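Local coordinates for galactose-binding lectin (Arachis hypogaea, PDB 6VAW), which binds D-galactose and related glycosides, as a homotetrameric legume lectin that carries calcium and manganese beside its sugar pocket, at residues Phe117-Asp123 with His137-Asn143; Ala17-Asp23 with Val43-Ala49; Ala159-Thr164 with Val176-Asp181. All blocks are in the same frame, centred on the assembly; numbering follows the deposited sequence.

Contact 1: Phe117-Asp123 with His137-Asn143; sequences FVGVEFD and HVGIDVN. With MN (manganese (II) ion), chain F; CA (calcium ion), chain G.
Glu121, Asp123 and His137 converge on one manganese ion from two adjacent antiparallel strands. The imidazole of His137 brings NE2 to within 2.1 Å of the metal, and the CB of Asp123 sits over one face of that ring, 3.6 Å from its centroid, a CH-pi contact. Glu121 reaches the ion with OE2, its carboxylate turned 37° from the imidazole plane. CG of both Glu121 and His137 lies between backbone N and carbonyl carbon, which tips each side chain across toward the neighbouring strand, where the metal sits between them. Asp123 bridges the pair of ions: OD2 binds both manganese and calcium, while OD1 holds calcium alone. The other ring nitrogen of His137, ND1, donates to Thr135 O, which helps fix the ring's rotation. Gly139 faces Glu121, and having no side chain it leaves room for CG of Glu121, which packs 3.6 Å from Gly139 N.

The second oxygen of Glu121, OE1, lies 2.7 Å from Asp141 OD2, the two carboxylates nearly perpendicular at 81°; so short a distance suggests that one acid probably keeps a proton. Water 1, a manganese ligand, donates to OE1, and Ser147 bonds to Asp141 OD1. The opposite face is apolar, with Val138 CG2 beside Phe122 CD1 at 3.8 Å.

Asp132 completes the protein ligands of manganese; Tyr125, Asn127 and Asp132 join Asp123 round calcium. This is the paired metal site of legume lectins, built on the curved sheet beside the sugar pocket.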
loop_
_atom_site.group_PDB
_atom_site.type_symbol
_atom_site.label_atom_id
_atom_site.label_comp_id
_atom_site.label_asym_id
_atom_site.label_seq_id
_atom_site.Cartn_x
_atom_site.Cartn_y
_atom_site.Cartn_z
ATOM N N PHE A 117 -18.462 21.040 -11.468
ATOM C CA PHE A 117 -17.722 20.345 -10.421
ATOM C C PHE A 117 -18.675 19.610 -9.491
ATOM O O PHE A 117 -19.864 19.907 -9.453
ATOM C CB PHE A 117 -16.863 21.354 -9.583
ATOM C CG PHE A 117 -17.700 22.353 -8.806
ATOM C CD1 PHE A 117 -18.182 23.510 -9.418
ATOM C CD2 PHE A 117 -18.030 22.123 -7.472
ATOM C CE1 PHE A 117 -19.016 24.404 -8.720
ATOM C CE2 PHE A 117 -18.844 23.025 -6.768
ATOM C CZ PHE A 117 -19.338 24.157 -7.400
ATOM N N VAL A 118 -18.114 18.720 -8.687
ATOM C CA VAL A 118 -18.791 18.005 -7.604
ATOM C C VAL A 118 -17.869 18.205 -6.433
ATOM O O VAL A 118 -16.662 18.037 -6.590
ATOM C CB VAL A 118 -19.125 16.507 -7.904
ATOM C CG1 VAL A 118 -19.610 15.775 -6.634
ATOM C CG2 VAL A 118 -20.178 16.399 -9.010
ATOM N N GLY A 119 -18.401 18.625 -5.296
ATOM C CA GLY A 119 -17.506 18.843 -4.168
ATOM C C GLY A 119 -18.100 18.756 -2.788
ATOM O O GLY A 119 -19.309 18.651 -2.626
ATOM N N VAL A 120 -17.222 18.810 -1.792
ATOM C CA VAL A 120 -17.568 18.809 -0.376
ATOM C C VAL A 120 -16.952 20.084 0.191
ATOM O O VAL A 120 -15.735 20.181 0.227
ATOM C CB VAL A 120 -17.071 17.528 0.371
ATOM C CG1 VAL A 120 -17.460 17.561 1.843
ATOM C CG2 VAL A 120 -17.551 16.231 -0.304
ATOM N N GLU A 121 -17.784 21.054 0.591
ATOM C CA GLU A 121 -17.327 22.352 1.106
ATOM C C GLU A 121 -17.344 22.406 2.623
ATOM O O GLU A 121 -18.224 21.839 3.276
ATOM C CB GLU A 121 -18.155 23.523 0.551
ATOM C CG GLU A 121 -19.638 23.377 0.864
ATOM C CD GLU A 121 -20.400 24.640 0.554
ATOM O OE1 GLU A 121 -20.451 25.001 -0.636
ATOM O OE2 GLU A 121 -20.984 25.242 1.479
ATOM N N PHE A 122 -16.353 23.122 3.165
ATOM C CA PHE A 122 -16.184 23.415 4.590
ATOM C C PHE A 122 -16.270 24.928 4.642
ATOM O O PHE A 122 -15.271 25.618 4.510
ATOM C CB PHE A 122 -14.845 22.839 5.085
ATOM C CG PHE A 122 -14.774 21.353 4.825
ATOM C CD1 PHE A 122 -15.245 20.448 5.763
ATOM C CD2 PHE A 122 -14.291 20.862 3.614
ATOM C CE1 PHE A 122 -15.219 19.066 5.505
ATOM C CE2 PHE A 122 -14.263 19.485 3.357
ATOM C CZ PHE A 122 -14.739 18.599 4.298
ATOM N N ASP A 123 -17.500 25.416 4.673
ATOM C CA ASP A 123 -17.891 26.800 4.501
ATOM C C ASP A 123 -17.974 27.568 5.816
ATOM O O ASP A 123 -18.723 27.191 6.715
ATOM C CB ASP A 123 -19.236 26.807 3.778
ATOM C CG ASP A 123 -19.568 28.122 3.143
ATOM O OD1 ASP A 123 -18.841 29.116 3.408
ATOM O OD2 ASP A 123 -20.512 28.168 2.352
ATOM N N HIS A 137 -20.805 25.339 8.006
ATOM C CA HIS A 137 -21.437 24.109 7.560
ATOM C C HIS A 137 -20.558 23.327 6.608
ATOM O O HIS A 137 -19.653 23.879 5.974
ATOM C CB HIS A 137 -22.778 24.432 6.855
ATOM C CG HIS A 137 -22.657 25.438 5.747
ATOM N ND1 HIS A 137 -22.599 26.812 6.009
ATOM C CD2 HIS A 137 -22.609 25.248 4.409
ATOM C CE1 HIS A 137 -22.496 27.397 4.829
ATOM N NE2 HIS A 137 -22.499 26.501 3.836
ATOM N N VAL A 138 -20.886 22.047 6.485
ATOM C CA VAL A 138 -20.305 21.146 5.499
ATOM C C VAL A 138 -21.407 20.964 4.475
ATOM O O VAL A 138 -22.557 20.753 4.850
ATOM C CB VAL A 138 -19.769 19.812 6.071
ATOM C CG1 VAL A 138 -19.140 18.956 4.970
ATOM C CG2 VAL A 138 -18.763 20.051 7.195
ATOM N N GLY A 139 -21.070 21.087 3.209
ATOM C CA GLY A 139 -22.066 20.961 2.159
ATOM C C GLY A 139 -21.635 20.052 1.038
ATOM O O GLY A 139 -20.448 19.847 0.826
ATOM N N ILE A 140 -22.610 19.478 0.348
ATOM C CA ILE A 140 -22.356 18.649 -0.822
ATOM C C ILE A 140 -22.865 19.485 -1.982
ATOM O O ILE A 140 -24.021 19.902 -1.983
ATOM C CB ILE A 140 -22.904 17.212 -0.750
ATOM C CG1 ILE A 140 -22.096 16.382 0.311
ATOM C CG2 ILE A 140 -22.867 16.554 -2.134
ATOM C CD1 ILE A 140 -22.593 14.937 0.563
ATOM N N ASP A 141 -21.980 19.749 -2.939
ATOM C CA ASP A 141 -22.207 20.652 -4.079
ATOM C C ASP A 141 -22.179 19.945 -5.392
ATOM O O ASP A 141 -21.246 19.222 -5.679
ATOM C CB ASP A 141 -21.123 21.719 -4.124
ATOM C CG ASP A 141 -21.130 22.680 -2.964
ATOM O OD1 ASP A 141 -22.099 22.648 -2.176
ATOM O OD2 ASP A 141 -20.214 23.515 -2.889
ATOM N N VAL A 142 -23.132 20.268 -6.225
ATOM C CA VAL A 142 -23.250 19.687 -7.550
ATOM C C VAL A 142 -23.466 20.833 -8.542
ATOM O O VAL A 142 -24.585 21.334 -8.694
ATOM C CB VAL A 142 -24.358 18.584 -7.659
ATOM C CG1 VAL A 142 -24.394 17.984 -9.063
ATOM C CG2 VAL A 142 -24.152 17.474 -6.615
ATOM N N ASN A 143 -22.353 21.263 -9.182
ATOM C CA ASN A 143 -22.312 22.330 -10.187
ATOM C C ASN A 143 -22.756 23.694 -9.628
ATOM O O ASN A 143 -23.054 24.610 -10.399
ATOM C CB ASN A 143 -23.153 21.955 -11.425
ATOM C CG ASN A 143 -22.610 20.763 -12.184
ATOM O OD1 ASN A 143 -21.406 20.531 -12.270
ATOM N ND2 ASN A 143 -23.499 19.976 -12.750
HETATM MN MN MN F . -22.135 26.984 1.841
HETATM CA CA CA G . -20.244 30.711 2.149
HETATM O O HOH W 1 -21.526 27.467 -0.521
HETATM O O HOH W 2 -23.999 25.831 1.244
HETATM O O HOH W 3 -18.018 31.269 2.014
HETATM O O HOH W 4 -20.273 29.996 -0.144
#

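Contact 2: Ala17-Asp23 with Val43-Ala49; sequences AINFQGD and VGRVLYA
Gln21 sets its CG beside the backbone N (chi1 -58°) and continues extended, while Arg45 bends at chi3 (-57°); this bend turns the guanidinium edge to the amide, and the two planes are nearly coplanar, 13° apart. Gln21 OE1 lies at that edge and accepts twice: from Arg45 NE at 2.8 Å, nearly in line with the C=O bond, and from Arg45 NH2 at 2.9 Å, on a lone pair. Arg45 NH2 also bonds Thr94 OG1 and NH1 bonds Gly107 O, completing the grip on the arginine. A neutral amide suits this place because its oxygen can take two N-H groups while its NH2 remains a donor, used by Thr94 O. CD1 of Leu47 packs 3.5 Å from Gln21 NE2, an apolar neighbour beside the amide.

On the other face Val46 CG1 lies alongside Phe20, 3.6 Å from CD1, and Ile18 CG2 is 4.0 Å from Val46 CB; Ile18 CG2 also rests over one face of the Phe20 ring. The backbones pair regularly as far as Gly22. There phi turns positive, a conformation that suits glycine, and Gly22 CA lies close to Val43 O. Beyond it Asp23 N bonds to Val43 O at 2.9 Å, and Asp23 OD2 receives Val43 N from above the carboxylate plane, as well as a bond with Ser42; OD1 makes a salt bridge with Lys39.

Strand 18-22 is the outermost of its sheet within the chain, and strand 43-53 separates it from strand 201-209, whose Phe206 packs on Val46. Strand 2-8 of the other sheet supplies Phe8 against Ile18, and Met50 of a second subunit covers Ala17, Tyr48 and Ala49.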
loop_
_atom_site.group_PDB
_atom_site.type_symbol
_atom_site.label_atom_id
_atom_site.label_comp_id
_atom_site.label_asym_id
_atom_site.label_seq_id
_atom_site.Cartn_x
_atom_site.Cartn_y
_atom_site.Cartn_z
ATOM N N ALA A 17 3.521 15.540 -9.107
ATOM C CA ALA A 17 2.186 14.935 -8.834
ATOM C C ALA A 17 1.099 15.947 -8.471
ATOM O O ALA A 17 -0.079 15.548 -8.433
ATOM C CB ALA A 17 2.286 13.892 -7.720
ATOM N N ILE A 18 1.486 17.215 -8.166
ATOM C CA ILE A 18 0.584 18.286 -7.767
ATOM C C ILE A 18 0.632 19.508 -8.726
ATOM O O ILE A 18 1.688 20.132 -8.904
ATOM C CB ILE A 18 0.828 18.732 -6.290
ATOM C CG1 ILE A 18 0.661 17.565 -5.280
ATOM C CG2 ILE A 18 -0.124 19.903 -5.909
ATOM C CD1 ILE A 18 -0.787 16.917 -5.189
ATOM N N ASN A 19 -0.537 19.872 -9.301
ATOM C CA ASN A 19 -0.728 21.064 -10.125
ATOM C C ASN A 19 -1.177 22.186 -9.217
ATOM O O ASN A 19 -2.170 22.019 -8.510
ATOM C CB ASN A 19 -1.773 20.875 -11.243
ATOM C CG ASN A 19 -1.445 19.943 -12.388
ATOM O OD1 ASN A 19 -2.349 19.348 -12.984
ATOM N ND2 ASN A 19 -0.177 19.811 -12.759
ATOM N N PHE A 20 -0.444 23.294 -9.195
ATOM C CA PHE A 20 -0.762 24.461 -8.378
ATOM C C PHE A 20 -1.440 25.529 -9.247
ATOM O O PHE A 20 -0.961 25.835 -10.340
ATOM C CB PHE A 20 0.513 25.017 -7.700
ATOM C CG PHE A 20 1.185 24.039 -6.764
ATOM C CD1 PHE A 20 0.754 23.900 -5.446
ATOM C CD2 PHE A 20 2.244 23.245 -7.199
ATOM C CE1 PHE A 20 1.376 22.989 -4.579
ATOM C CE2 PHE A 20 2.857 22.319 -6.334
ATOM C CZ PHE A 20 2.437 22.221 -5.022
ATOM N N GLN A 21 -2.550 26.074 -8.772
ATOM C CA GLN A 21 -3.316 27.081 -9.487
ATOM C C GLN A 21 -3.556 28.298 -8.610
ATOM O O GLN A 21 -3.973 28.162 -7.465
ATOM C CB GLN A 21 -4.675 26.532 -9.986
ATOM C CG GLN A 21 -4.580 25.318 -10.917
ATOM C CD GLN A 21 -5.903 24.979 -11.574
ATOM O OE1 GLN A 21 -6.993 25.134 -10.999
ATOM N NE2 GLN A 21 -5.823 24.430 -12.770
ATOM N N GLY A 22 -3.297 29.477 -9.152
ATOM C CA GLY A 22 -3.517 30.707 -8.415
ATOM C C GLY A 22 -2.525 30.977 -7.306
ATOM O O GLY A 22 -1.329 30.743 -7.464
ATOM N N ASP A 23 -3.043 31.432 -6.156
ATOM C CA ASP A 23 -2.264 31.968 -5.034
ATOM C C ASP A 23 -1.669 30.929 -4.051
ATOM O O ASP A 23 -1.148 31.328 -3.009
ATOM C CB ASP A 23 -3.133 32.983 -4.265
ATOM C CG ASP A 23 -3.601 34.160 -5.125
ATOM O OD1 ASP A 23 -2.857 34.564 -6.048
ATOM O OD2 ASP A 23 -4.721 34.655 -4.898
ATOM N N VAL A 43 -7.630 33.429 -4.597
ATOM C CA VAL A 43 -8.078 32.074 -4.936
ATOM C C VAL A 43 -6.829 31.229 -5.174
ATOM O O VAL A 43 -5.937 31.623 -5.930
ATOM C CB VAL A 43 -9.050 31.992 -6.151
ATOM C CG1 VAL A 43 -9.368 30.536 -6.500
ATOM C CG2 VAL A 43 -10.335 32.771 -5.914
ATOM N N GLY A 44 -6.800 30.068 -4.541
ATOM C CA GLY A 44 -5.736 29.082 -4.692
ATOM C C GLY A 44 -6.322 27.686 -4.753
ATOM O O GLY A 44 -7.268 27.385 -4.026
ATOM N N ARG A 45 -5.823 26.855 -5.673
ATOM C CA ARG A 45 -6.288 25.487 -5.843
ATOM C C ARG A 45 -5.105 24.555 -6.089
ATOM O O ARG A 45 -4.113 24.963 -6.700
ATOM C CB ARG A 45 -7.305 25.352 -6.989
ATOM C CG ARG A 45 -8.179 26.579 -7.259
ATOM C CD ARG A 45 -9.450 26.253 -8.026
ATOM N NE ARG A 45 -9.208 25.593 -9.307
ATOM C CZ ARG A 45 -10.166 25.320 -10.186
ATOM N NH1 ARG A 45 -11.423 25.683 -9.941
ATOM N NH2 ARG A 45 -9.882 24.686 -11.311
ATOM N N VAL A 46 -5.197 23.312 -5.589
ATOM C CA VAL A 46 -4.223 22.254 -5.820
ATOM C C VAL A 46 -4.971 21.084 -6.429
ATOM O O VAL A 46 -6.062 20.757 -5.964
ATOM C CB VAL A 46 -3.362 21.841 -4.597
ATOM C CG1 VAL A 46 -2.501 22.990 -4.125
ATOM C CG2 VAL A 46 -4.205 21.275 -3.449
ATOM N N LEU A 47 -4.404 20.461 -7.466
ATOM C CA LEU A 47 -5.000 19.299 -8.122
ATOM C C LEU A 47 -4.004 18.163 -8.201
ATOM O O LEU A 47 -2.800 18.417 -8.374
ATOM C CB LEU A 47 -5.457 19.636 -9.556
ATOM C CG LEU A 47 -6.452 20.777 -9.742
ATOM C CD1 LEU A 47 -6.303 21.388 -11.113
ATOM C CD2 LEU A 47 -7.877 20.316 -9.522
ATOM N N TYR A 48 -4.504 16.911 -8.108
ATOM C CA TYR A 48 -3.650 15.767 -8.363
ATOM C C TYR A 48 -3.400 15.850 -9.871
ATOM O O TYR A 48 -4.352 16.047 -10.621
ATOM C CB TYR A 48 -4.280 14.456 -7.880
ATOM C CG TYR A 48 -3.364 13.280 -8.090
ATOM C CD1 TYR A 48 -2.179 13.157 -7.365
ATOM C CD2 TYR A 48 -3.672 12.289 -9.021
ATOM C CE1 TYR A 48 -1.337 12.065 -7.541
ATOM C CE2 TYR A 48 -2.815 11.206 -9.227
ATOM C CZ TYR A 48 -1.652 11.100 -8.483
ATOM O OH TYR A 48 -0.830 10.010 -8.650
ATOM N N ALA A 49 -2.134 15.865 -10.235
ATOM C CA ALA A 49 -1.722 16.188 -11.615
ATOM C C ALA A 49 -2.249 15.204 -12.647
ATOM O O ALA A 49 -2.336 15.585 -13.795
ATOM C CB ALA A 49 -0.227 16.290 -11.687
#

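Contact 3: Ala159-Thr164 with Val176-Asp181; sequences AVVKVT and VAVTND
A beta hairpin of the large sheet joins strands 159-168 and 173-179, and this contact is the part of it furthest from the turn. Lys162 and Thr179 form a hydrogen-bonded pair, with Thr179 N giving to Lys162 O at 2.8 Å and Lys162 N returning to Thr179 O at 3.2 Å; Thr164 and Ala177 make the next such pair. Between them stand Val163 and Val178, whose branched side chains face the interior of the sandwich. The closest apolar touch is Val161 CG1 on Val178 CG1, 3.5 Å. Both methyls are placed by the same torsion, CG1 opposite the backbone N (chi1 180° and -173°). Val163 CG1 meets Val176 CG1 at 3.9 Å.

The other face is polar at Lys162, Thr164 and Thr179, and small at Ala177. Here Ile166 and Leu66 of a third subunit pack on Ala177 and Thr179. As the strands part, water takes over: one molecule donates to Val160 O and, at 2.7 Å, to Thr179 O, and another links Val160 N with Asp181 OD1, less certainly because Asp181 is poorly ordered. The chemistry thus implies a two-sided ribbon, with Val161, Val163, Val176 and Val178 buried in the core, the other face serving subunit packing, and water bridging the strands where they part.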
loop_
_atom_site.group_PDB
_atom_site.type_symbol
_atom_site.label_atom_id
_atom_site.label_comp_id
_atom_site.label_asym_id
_atom_site.label_seq_id
_atom_site.Cartn_x
_atom_site.Cartn_y
_atom_site.Cartn_z
ATOM N N ALA A 159 -7.462 24.477 14.616
ATOM C CA ALA A 159 -7.731 23.068 14.836
ATOM C C ALA A 159 -7.482 22.231 13.582
ATOM O O ALA A 159 -7.882 22.626 12.484
ATOM C CB ALA A 159 -9.166 22.868 15.306
ATOM N N VAL A 160 -6.820 21.073 13.746
ATOM C CA VAL A 160 -6.589 20.148 12.650
ATOM C C VAL A 160 -7.872 19.320 12.497
ATOM O O VAL A 160 -8.339 18.721 13.469
ATOM C CB VAL A 160 -5.325 19.275 12.834
ATOM C CG1 VAL A 160 -5.190 18.259 11.707
ATOM C CG2 VAL A 160 -4.078 20.137 12.914
ATOM N N VAL A 161 -8.460 19.344 11.297
ATOM C CA VAL A 161 -9.698 18.627 10.976
ATOM C C VAL A 161 -9.353 17.428 10.062
ATOM O O VAL A 161 -8.585 17.584 9.110
ATOM C CB VAL A 161 -10.748 19.579 10.331
ATOM C CG1 VAL A 161 -12.030 18.823 9.989
ATOM C CG2 VAL A 161 -11.057 20.775 11.233
ATOM N N LYS A 162 -9.896 16.241 10.380
ATOM C CA LYS A 162 -9.728 15.009 9.606
ATOM C C LYS A 162 -11.029 14.706 8.866
ATOM O O LYS A 162 -12.120 14.839 9.432
ATOM C CB LYS A 162 -9.321 13.816 10.503
ATOM C CG LYS A 162 -7.969 14.001 11.162
ATOM C CD LYS A 162 -7.484 12.784 11.906
ATOM C CE LYS A 162 -6.104 13.054 12.443
ATOM N NZ LYS A 162 -6.082 14.052 13.559
ATOM N N VAL A 163 -10.918 14.346 7.592
ATOM C CA VAL A 163 -12.082 14.038 6.754
ATOM C C VAL A 163 -11.852 12.698 6.054
ATOM O O VAL A 163 -10.757 12.424 5.569
ATOM C CB VAL A 163 -12.407 15.166 5.725
ATOM C CG1 VAL A 163 -13.710 14.862 4.963
ATOM C CG2 VAL A 163 -12.487 16.547 6.400
ATOM N N THR A 164 -12.899 11.894 5.974
ATOM C CA THR A 164 -12.909 10.642 5.257
ATOM C C THR A 164 -14.117 10.706 4.343
ATOM O O THR A 164 -15.196 11.099 4.768
ATOM C CB THR A 164 -12.912 9.444 6.223
ATOM O OG1 THR A 164 -11.627 9.337 6.817
ATOM C CG2 THR A 164 -13.199 8.128 5.517
ATOM N N VAL A 176 -19.551 11.379 3.771
ATOM C CA VAL A 176 -18.498 12.230 4.355
ATOM C C VAL A 176 -18.546 12.153 5.885
ATOM O O VAL A 176 -19.616 12.342 6.473
ATOM C CB VAL A 176 -18.657 13.706 3.881
ATOM C CG1 VAL A 176 -17.540 14.600 4.427
ATOM C CG2 VAL A 176 -18.747 13.813 2.366
ATOM N N ALA A 177 -17.388 11.921 6.510
ATOM C CA ALA A 177 -17.248 11.928 7.971
ATOM C C ALA A 177 -16.141 12.918 8.309
ATOM O O ALA A 177 -15.023 12.774 7.814
ATOM C CB ALA A 177 -16.949 10.534 8.529
ATOM N N VAL A 178 -16.475 13.908 9.132
ATOM C CA VAL A 178 -15.585 14.988 9.563
ATOM C C VAL A 178 -15.317 14.871 11.056
ATOM O O VAL A 178 -16.260 14.934 11.849
ATOM C CB VAL A 178 -16.211 16.359 9.205
ATOM C CG1 VAL A 178 -15.241 17.494 9.469
ATOM C CG2 VAL A 178 -16.711 16.379 7.765
ATOM N N THR A 179 -14.047 14.681 11.437
ATOM C CA THR A 179 -13.628 14.516 12.831
ATOM C C THR A 179 -13.025 15.812 13.333
ATOM O O THR A 179 -11.974 16.225 12.848
ATOM C CB THR A 179 -12.644 13.326 12.993
ATOM O OG1 THR A 179 -13.219 12.143 12.444
ATOM C CG2 THR A 179 -12.291 13.054 14.441
ATOM N N ASN A 180 -13.660 16.419 14.344
ATOM C CA ASN A 180 -13.191 17.672 14.947
ATOM C C ASN A 180 -12.194 17.422 16.097
ATOM O O ASN A 180 -11.954 16.275 16.499
ATOM C CB ASN A 180 -14.374 18.508 15.439
ATOM C CG ASN A 180 -15.356 18.827 14.350
ATOM O OD1 ASN A 180 -15.151 19.757 13.560
ATOM N ND2 ASN A 180 -16.416 18.016 14.255
ATOM N N ASP A 181 -11.624 18.535 16.605
ATOM C CA ASP A 181 -10.644 18.662 17.683
ATOM C C ASP A 181 -11.214 18.161 19.008
ATOM O O ASP A 181 -10.507 17.474 19.742
ATOM C CB ASP A 181 -10.240 20.165 17.803
ATOM C CG ASP A 181 -9.021 20.467 18.642
ATOM O OD1 ASP A 181 -7.965 19.832 18.408
ATOM O OD2 ASP A 181 -9.092 21.400 19.466
HETATM O O HOH W 5 -9.504 16.189 13.907
HETATM O O HOH W 6 -6.202 20.369 16.373
HETATM O O HOH W 7 -12.899 11.793 9.761
#

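From the N terminus, contact 2 comes first, closing a loop of 19 residues between 17-23 and 43-49. Contact 1 follows, its 13 intervening residues supplying Tyr125, Asn127 and Asp132 to the metal site, and contact 3 closes the hairpin of 159-164 and 176-181. The three lie in series, none nested in or crossing another. Contacts 1 and 2 belong to the same seven-stranded sheet, centres about 18 Å apart, whereas contact 3 lies in the other sheet. Contacts 1 and 3 meet across the sandwich, where Phe122 and Val120 pack on Val163, Val176 and Val178. Contact 2 stays about 14 Å from contact 3 at the nearest atoms.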